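Local structure of deferrochelatase (Vibrio cholerae, 5DE0) at residues B[214-217]-B[218-222]; B[262-266]-B[267-271]. The protein binds heme b and probably acts as a peroxidase of the dye-decolorizing (DyP-type) family. All blocks are in the same frame, centred on the assembly; numbering follows the deposited sequence.

Contact 1 (214-222) comes first along the chain and contact 2 (262-271) follows it, both in the C-terminal DyP-type peroxidase region. Their centres lie about 10 Å apart, on the same side of the chain's centre. Contact 1 is built on the short helix 216-220; contact 2 is the end of helix 257-266 and the loop leading from it toward strand 281-291. The two meet directly: Arg219 NH2 forms a salt bridge with Asp271 OD1 at 2.8 Å, and His216 CE1 packs 3.8 Å from Met266 CE. Both reach the heme, contact 1 supplying the iron ligand and contact 2 apolar packing at the porphyrin rim.

Contact 1 of 2, residues B[214-217]-B[218-222]. With HEM (protoporphyrin IX containing Fe), chain F.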
loop_
_atom_site.group_PDB
_atom_site.type_symbol
_atom_site.label_atom_id
_atom_site.label_comp_id
_atom_site.label_asym_id
_atom_site.label_seq_id
_atom_site.Cartn_x
_atom_site.Cartn_y
_atom_site.Cartn_z
ATOM N N ALA B 214 34.089 -3.685 -1.388
ATOM C CA ALA B 214 33.074 -3.877 -0.360
ATOM C C ALA B 214 31.791 -3.113 -0.680
ATOM O O ALA B 214 30.785 -3.262 0.013
ATOM C CB ALA B 214 33.614 -3.456 0.998
ATOM N N SER B 215 31.826 -2.297 -1.729
ATOM C CA SER B 215 30.621 -1.612 -2.186
ATOM C C SER B 215 29.645 -2.636 -2.746
ATOM O O SER B 215 30.046 -3.742 -3.111
ATOM C CB SER B 215 30.949 -0.559 -3.245
ATOM O OG SER B 215 31.222 -1.166 -4.494
ATOM N N HIS B 216 28.371 -2.267 -2.825
ATOM C CA HIS B 216 27.338 -3.207 -3.249
ATOM C C HIS B 216 27.586 -3.757 -4.651
ATOM O O HIS B 216 27.558 -4.970 -4.860
ATOM C CB HIS B 216 25.959 -2.556 -3.194
ATOM C CG HIS B 216 24.843 -3.511 -3.470
ATOM N ND1 HIS B 216 24.571 -4.589 -2.657
ATOM C CD2 HIS B 216 23.943 -3.564 -4.480
ATOM C CE1 HIS B 216 23.545 -5.260 -3.146
ATOM N NE2 HIS B 216 23.146 -4.660 -4.253
ATOM N N VAL B 217 27.824 -2.864 -5.605
ATOM C CA VAL B 217 28.137 -3.275 -6.969
ATOM C C VAL B 217 29.426 -4.093 -6.981
ATOM O O VAL B 217 29.540 -5.074 -7.712
ATOM C CB VAL B 217 28.268 -2.061 -7.912
ATOM C CG1 VAL B 217 28.730 -2.498 -9.296
ATOM C CG2 VAL B 217 26.941 -1.321 -8.003
ATOM N N GLY B 218 30.385 -3.700 -6.148
ATOM C CA GLY B 218 31.621 -4.448 -6.007
ATOM C C GLY B 218 31.379 -5.870 -5.534
ATOM O O GLY B 218 32.143 -6.782 -5.853
ATOM N N ARG B 219 30.302 -6.058 -4.774
ATOM C CA ARG B 219 29.942 -7.371 -4.251
ATOM C C ARG B 219 29.175 -8.214 -5.268
ATOM O O ARG B 219 29.348 -9.431 -5.326
ATOM C CB ARG B 219 29.103 -7.227 -2.979
ATOM C CG ARG B 219 29.814 -6.583 -1.796
ATOM C CD ARG B 219 30.758 -7.552 -1.093
ATOM N NE ARG B 219 32.038 -7.687 -1.784
ATOM C CZ ARG B 219 33.030 -8.469 -1.371
ATOM N NH1 ARG B 219 32.891 -9.190 -0.266
ATOM N NH2 ARG B 219 34.160 -8.531 -2.063
ATOM N N VAL B 220 28.329 -7.570 -6.066
ATOM C CA VAL B 220 27.418 -8.300 -6.941
ATOM C C VAL B 220 27.865 -8.336 -8.398
ATOM O O VAL B 220 27.356 -9.144 -9.178
ATOM C CB VAL B 220 25.991 -7.710 -6.879
ATOM C CG1 VAL B 220 25.480 -7.719 -5.448
ATOM C CG2 VAL B 220 25.971 -6.303 -7.452
ATOM N N ASP B 221 28.799 -7.467 -8.775
ATOM C CA ASP B 221 29.355 -7.518 -10.124
ATOM C C ASP B 221 30.437 -8.587 -10.177
ATOM O O ASP B 221 31.631 -8.291 -10.087
ATOM C CB ASP B 221 29.920 -6.160 -10.547
ATOM C CG ASP B 221 30.373 -6.140 -11.995
ATOM O OD1 ASP B 221 31.550 -6.462 -12.258
ATOM O OD2 ASP B 221 29.548 -5.803 -12.871
ATOM N N ILE B 222 30.009 -9.836 -10.318
ATOM C CA ILE B 222 30.925 -10.967 -10.299
ATOM C C ILE B 222 31.042 -11.631 -11.668
ATOM O O ILE B 222 30.029 -11.977 -12.288
ATOM C CB ILE B 222 30.478 -12.028 -9.268
ATOM C CG1 ILE B 222 30.313 -11.388 -7.888
ATOM C CG2 ILE B 222 31.479 -13.173 -9.212
ATOM C CD1 ILE B 222 29.723 -12.322 -6.859
HETATM C CHA HEM F . 22.779 -3.289 -8.771
HETATM C CHB HEM F . 21.932 -7.821 -7.264
HETATM C CHC HEM F . 20.072 -6.132 -3.098
HETATM C CHD HEM F . 20.129 -1.665 -4.984
HETATM C C1A HEM F . 22.716 -4.665 -8.727
HETATM C C2A HEM F . 23.180 -5.577 -9.754
HETATM C C3A HEM F . 22.943 -6.826 -9.338
HETATM C C4A HEM F . 22.323 -6.749 -8.032
HETATM C CMA HEM F . 23.266 -8.131 -10.097
HETATM C CAA HEM F . 23.834 -5.167 -11.091
HETATM C CBA HEM F . 25.341 -5.392 -10.988
HETATM C CGA HEM F . 26.027 -4.850 -12.212
HETATM O O1A HEM F . 26.224 -3.611 -12.287
HETATM O O2A HEM F . 26.379 -5.661 -13.105
HETATM C C1B HEM F . 21.439 -7.757 -5.981
HETATM C C2B HEM F . 21.287 -8.882 -5.084
HETATM C C3B HEM F . 20.773 -8.439 -3.938
HETATM C C4B HEM F . 20.581 -6.997 -4.051
HETATM C CMB HEM F . 21.644 -10.351 -5.401
HETATM C CAB HEM F . 20.471 -9.368 -2.741
HETATM C CBB HEM F . 19.908 -8.927 -1.618
HETATM C C1C HEM F . 19.889 -4.773 -3.250
HETATM C C2C HEM F . 19.276 -3.872 -2.289
HETATM C C3C HEM F . 19.293 -2.634 -2.821
HETATM C C4C HEM F . 19.922 -2.721 -4.124
HETATM C CMC HEM F . 18.717 -4.322 -0.919
HETATM C CAC HEM F . 18.784 -1.287 -2.248
HETATM C CBC HEM F . 18.306 -1.114 -1.012
HETATM C C1D HEM F . 20.938 -1.654 -6.100
HETATM C C2D HEM F . 21.461 -0.468 -6.740
HETATM C C3D HEM F . 22.288 -0.975 -7.928
HETATM C C4D HEM F . 22.183 -2.417 -7.884
HETATM C CMD HEM F . 21.237 1.001 -6.324
HETATM C CAD HEM F . 23.073 -0.121 -8.945
HETATM C CBD HEM F . 22.173 0.296 -10.103
HETATM C CGD HEM F . 21.735 -0.918 -10.878
HETATM O O1D HEM F . 20.596 -1.400 -10.644
HETATM O O2D HEM F . 22.518 -1.406 -11.733
HETATM N NA HEM F . 22.200 -5.416 -7.691
HETATM N NB HEM F . 21.000 -6.624 -5.318
HETATM N NC HEM F . 20.271 -4.034 -4.353
HETATM N ND HEM F . 21.385 -2.770 -6.800
HETATM FE FE HEM F . 21.291 -4.684 -6.005
#
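Val220 lays its CG1 methyl over one face of the His216 imidazole, 4.1 Å from the ring centroid and 22° off the ring normal, a CH-pi contact displaced toward the rim of the ring. With CG1 turned beside its own backbone N (chi1 -57°), Val220 directs the other methyl, CG2, to the porphyrin, 3.6 Å from HEM C3A. A single valine therefore packs against both the iron-binding imidazole and the porphyrin.

His216 binds the heme iron through NE2, at 2.6 Å from FE, while HEM C4B meets the rim of the imidazole within its plane. The other ring nitrogen, ND1, is hydrogen-bonded to Asp275 OD2, so the rotation of the ring is fixed by partners at both nitrogens. This iron–histidine–aspartate arrangement is characteristic of the proximal side of heme peroxidases.

The backbone that presents the histidine is capped at its start. Ser215 is the N-cap residue: its OG accepts from Gly218 N at 3.1 Å (147° at the hydrogen) and is also bonded to Pro212 O. Further on, His216 O accepts both Arg219 N and Val220 N, each at 3.0 Å. Asp221 N closes the short helix on Val217 O at 2.7 Å, and Asp221 itself centres an inverse gamma turn.

Helix 216-220 thus stands against the heme with helix 257-266 beside it: Met266 touches Val220, and Ile222 packs on Thr261 before the chain runs on toward strand 232-239.

Contact 2 of 2, residues B[262-266]-B[267-271]; sequences MLESM and YGVTD. With HEM (protoporphyrin IX containing Fe), chain F.
Glu264 O receives two backbone N-H groups from the turn that follows its helix: Val269 N at 2.8 Å, lying in the carbonyl plane, and Thr270 N at 2.9 Å, 48° out of it. The last regular helical bond precedes them, from Tyr267 N to Leu263 O at 2.9 Å. Gly268 lies in the left-handed region (phi 74°), reversing the chain so that Val269 can bond back across five residues. That bond and the glycine recall a Schellman ending, but its second bond is missing, since Gly268 N stays 3.9 Å from Ser265 O.

Water extends the polar network in two places. Water 1 donates to the Glu264 carboxylate at OE1 and is hydrogen-bonded to Thr270 OG1, while OE2 forms a salt bridge with Lys260. Water 2 donates to Ser265 O and accepts from Asp271 N at 2.6 Å, bridging this pair. A further polar approach is that of Leu263 O, which meets the edge of the Tyr267 ring near its plane.

Most of the apolar packing is on the buried side. Leu263 and Tyr267 extend alongside each other in one direction, with Leu263 CD2 4.1 Å from Tyr267 CE2. The exception is nearer the surface, where Glu264 CB rests against Val269 CB at 3.7 Å. Toward the porphyrin, Met266 brings SD to 3.5 Å from HEM CAB, and a bend at its last torsion (chi3 56°) swings CE to the same vinyl group. Met262, extended beyond CG, ends with CE beside the methyl HEM CMA.

The chemistry is accordingly divided: bonds to Glu264 O and two waters tie the solvent-facing turn back to the helix, while thioethers and hydrocarbon give the heme edge an apolar wall.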
loop_
_atom_site.group_PDB
_atom_site.type_symbol
_atom_site.label_atom_id
_atom_site.label_comp_id
_atom_site.label_asym_id
_atom_site.label_seq_id
_atom_site.Cartn_x
_atom_site.Cartn_y
_atom_site.Cartn_z
ATOM N N MET B 262 26.237 -14.341 -5.462
ATOM C CA MET B 262 26.057 -12.951 -5.052
ATOM C C MET B 262 25.774 -12.837 -3.557
ATOM O O MET B 262 26.311 -11.962 -2.880
ATOM C CB MET B 262 24.922 -12.294 -5.842
ATOM C CG MET B 262 25.170 -12.185 -7.334
ATOM S SD MET B 262 23.730 -11.545 -8.207
ATOM C CE MET B 262 24.271 -11.682 -9.904
ATOM N N LEU B 263 24.925 -13.725 -3.047
ATOM C CA LEU B 263 24.550 -13.703 -1.636
ATOM C C LEU B 263 25.723 -14.077 -0.730
ATOM O O LEU B 263 25.915 -13.479 0.328
ATOM C CB LEU B 263 23.366 -14.640 -1.385
ATOM C CG LEU B 263 22.006 -14.139 -1.875
ATOM C CD1 LEU B 263 20.962 -15.243 -1.793
ATOM C CD2 LEU B 263 21.562 -12.923 -1.074
ATOM N N GLU B 264 26.503 -15.068 -1.148
ATOM C CA GLU B 264 27.680 -15.479 -0.390
ATOM C C GLU B 264 28.754 -14.397 -0.425
ATOM O O GLU B 264 29.565 -14.278 0.497
ATOM C CB GLU B 264 28.236 -16.799 -0.928
ATOM C CG GLU B 264 27.425 -18.021 -0.519
ATOM C CD GLU B 264 27.932 -19.301 -1.149
ATOM O OE1 GLU B 264 28.814 -19.228 -2.030
ATOM O OE2 GLU B 264 27.446 -20.384 -0.760
ATOM N N SER B 265 28.747 -13.608 -1.494
ATOM C CA SER B 265 29.667 -12.485 -1.624
ATOM C C SER B 265 29.212 -11.314 -0.758
ATOM O O SER B 265 30.031 -10.611 -0.165
ATOM C CB SER B 265 29.778 -12.050 -3.087
ATOM O OG SER B 265 30.611 -10.913 -3.223
ATOM N N MET B 266 27.900 -11.116 -0.681
ATOM C CA MET B 266 27.329 -10.009 0.080
ATOM C C MET B 266 27.419 -10.232 1.583
ATOM O O MET B 266 27.668 -9.298 2.343
ATOM C CB MET B 266 25.867 -9.783 -0.314
ATOM C CG MET B 266 25.672 -9.086 -1.650
ATOM S SD MET B 266 23.930 -8.939 -2.079
ATOM C CE MET B 266 23.301 -8.076 -0.641
ATOM N N TYR B 267 27.219 -11.475 2.009
ATOM C CA TYR B 267 27.121 -11.777 3.432
ATOM C C TYR B 267 28.402 -12.377 4.009
ATOM O O TYR B 267 28.373 -13.054 5.036
ATOM C CB TYR B 267 25.933 -12.710 3.683
ATOM C CG TYR B 267 24.598 -11.997 3.634
ATOM C CD1 TYR B 267 24.006 -11.515 4.797
ATOM C CD2 TYR B 267 23.937 -11.791 2.429
ATOM C CE1 TYR B 267 22.791 -10.856 4.762
ATOM C CE2 TYR B 267 22.719 -11.130 2.386
ATOM C CZ TYR B 267 22.152 -10.666 3.555
ATOM O OH TYR B 267 20.943 -10.011 3.521
ATOM N N GLY B 268 29.522 -12.119 3.343
ATOM C CA GLY B 268 30.832 -12.444 3.883
ATOM C C GLY B 268 31.236 -13.907 3.896
ATOM O O GLY B 268 32.133 -14.294 4.645
ATOM N N VAL B 269 30.588 -14.723 3.072
ATOM C CA VAL B 269 30.941 -16.137 2.977
ATOM C C VAL B 269 32.138 -16.333 2.050
ATOM O O VAL B 269 33.010 -17.165 2.309
ATOM C CB VAL B 269 29.757 -16.984 2.473
ATOM C CG1 VAL B 269 30.179 -18.434 2.270
ATOM C CG2 VAL B 269 28.592 -16.897 3.444
ATOM N N THR B 270 32.183 -15.548 0.978
ATOM C CA THR B 270 33.231 -15.680 -0.027
ATOM C C THR B 270 34.551 -15.045 0.415
ATOM O O THR B 270 35.575 -15.722 0.506
ATOM C CB THR B 270 32.801 -15.048 -1.365
ATOM O OG1 THR B 270 31.498 -15.525 -1.725
ATOM C CG2 THR B 270 33.793 -15.397 -2.464
ATOM N N ASP B 271 34.516 -13.744 0.692
ATOM C CA ASP B 271 35.721 -12.976 0.998
ATOM C C ASP B 271 35.945 -12.790 2.491
ATOM O O ASP B 271 37.078 -12.610 2.939
ATOM C CB ASP B 271 35.655 -11.601 0.328
ATOM C CG ASP B 271 35.811 -11.674 -1.175
ATOM O OD1 ASP B 271 35.973 -10.610 -1.805
ATOM O OD2 ASP B 271 35.778 -12.795 -1.723
HETATM C CHA HEM F . 22.779 -3.289 -8.771
HETATM C CHB HEM F . 21.932 -7.821 -7.264
HETATM C CHC HEM F . 20.072 -6.132 -3.098
HETATM C CHD HEM F . 20.129 -1.665 -4.984
HETATM C C1A HEM F . 22.716 -4.665 -8.727
HETATM C C2A HEM F . 23.180 -5.577 -9.754
HETATM C C3A HEM F . 22.943 -6.826 -9.338
HETATM C C4A HEM F . 22.323 -6.749 -8.032
HETATM C CMA HEM F . 23.266 -8.131 -10.097
HETATM C CAA HEM F . 23.834 -5.167 -11.091
HETATM C CBA HEM F . 25.341 -5.392 -10.988
HETATM C CGA HEM F . 26.027 -4.850 -12.212
HETATM O O1A HEM F . 26.224 -3.611 -12.287
HETATM O O2A HEM F . 26.379 -5.661 -13.105
HETATM C C1B HEM F . 21.439 -7.757 -5.981
HETATM C C2B HEM F . 21.287 -8.882 -5.084
HETATM C C3B HEM F . 20.773 -8.439 -3.938
HETATM C C4B HEM F . 20.581 -6.997 -4.051
HETATM C CMB HEM F . 21.644 -10.351 -5.401
HETATM C CAB HEM F . 20.471 -9.368 -2.741
HETATM C CBB HEM F . 19.908 -8.927 -1.618
HETATM C C1C HEM F . 19.889 -4.773 -3.250
HETATM C C2C HEM F . 19.276 -3.872 -2.289
HETATM C C3C HEM F . 19.293 -2.634 -2.821
HETATM C C4C HEM F . 19.922 -2.721 -4.124
HETATM C CMC HEM F . 18.717 -4.322 -0.919
HETATM C CAC HEM F . 18.784 -1.287 -2.248
HETATM C CBC HEM F . 18.306 -1.114 -1.012
HETATM C C1D HEM F . 20.938 -1.654 -6.100
HETATM C C2D HEM F . 21.461 -0.468 -6.740
HETATM C C3D HEM F . 22.288 -0.975 -7.928
HETATM C C4D HEM F . 22.183 -2.417 -7.884
HETATM C CMD HEM F . 21.237 1.001 -6.324
HETATM C CAD HEM F . 23.073 -0.121 -8.945
HETATM C CBD HEM F . 22.173 0.296 -10.103
HETATM C CGD HEM F . 21.735 -0.918 -10.878
HETATM O O1D HEM F . 20.596 -1.400 -10.644
HETATM O O2D HEM F . 22.518 -1.406 -11.733
HETATM N NA HEM F . 22.200 -5.416 -7.691
HETATM N NB HEM F . 21.000 -6.624 -5.318
HETATM N NC HEM F . 20.271 -4.034 -4.353
HETATM N ND HEM F . 21.385 -2.770 -6.800
HETATM FE FE HEM F . 21.291 -4.684 -6.005
HETATM O O HOH W 1 31.179 -18.390 -1.324
HETATM O O HOH W 2 32.495 -12.175 1.001
#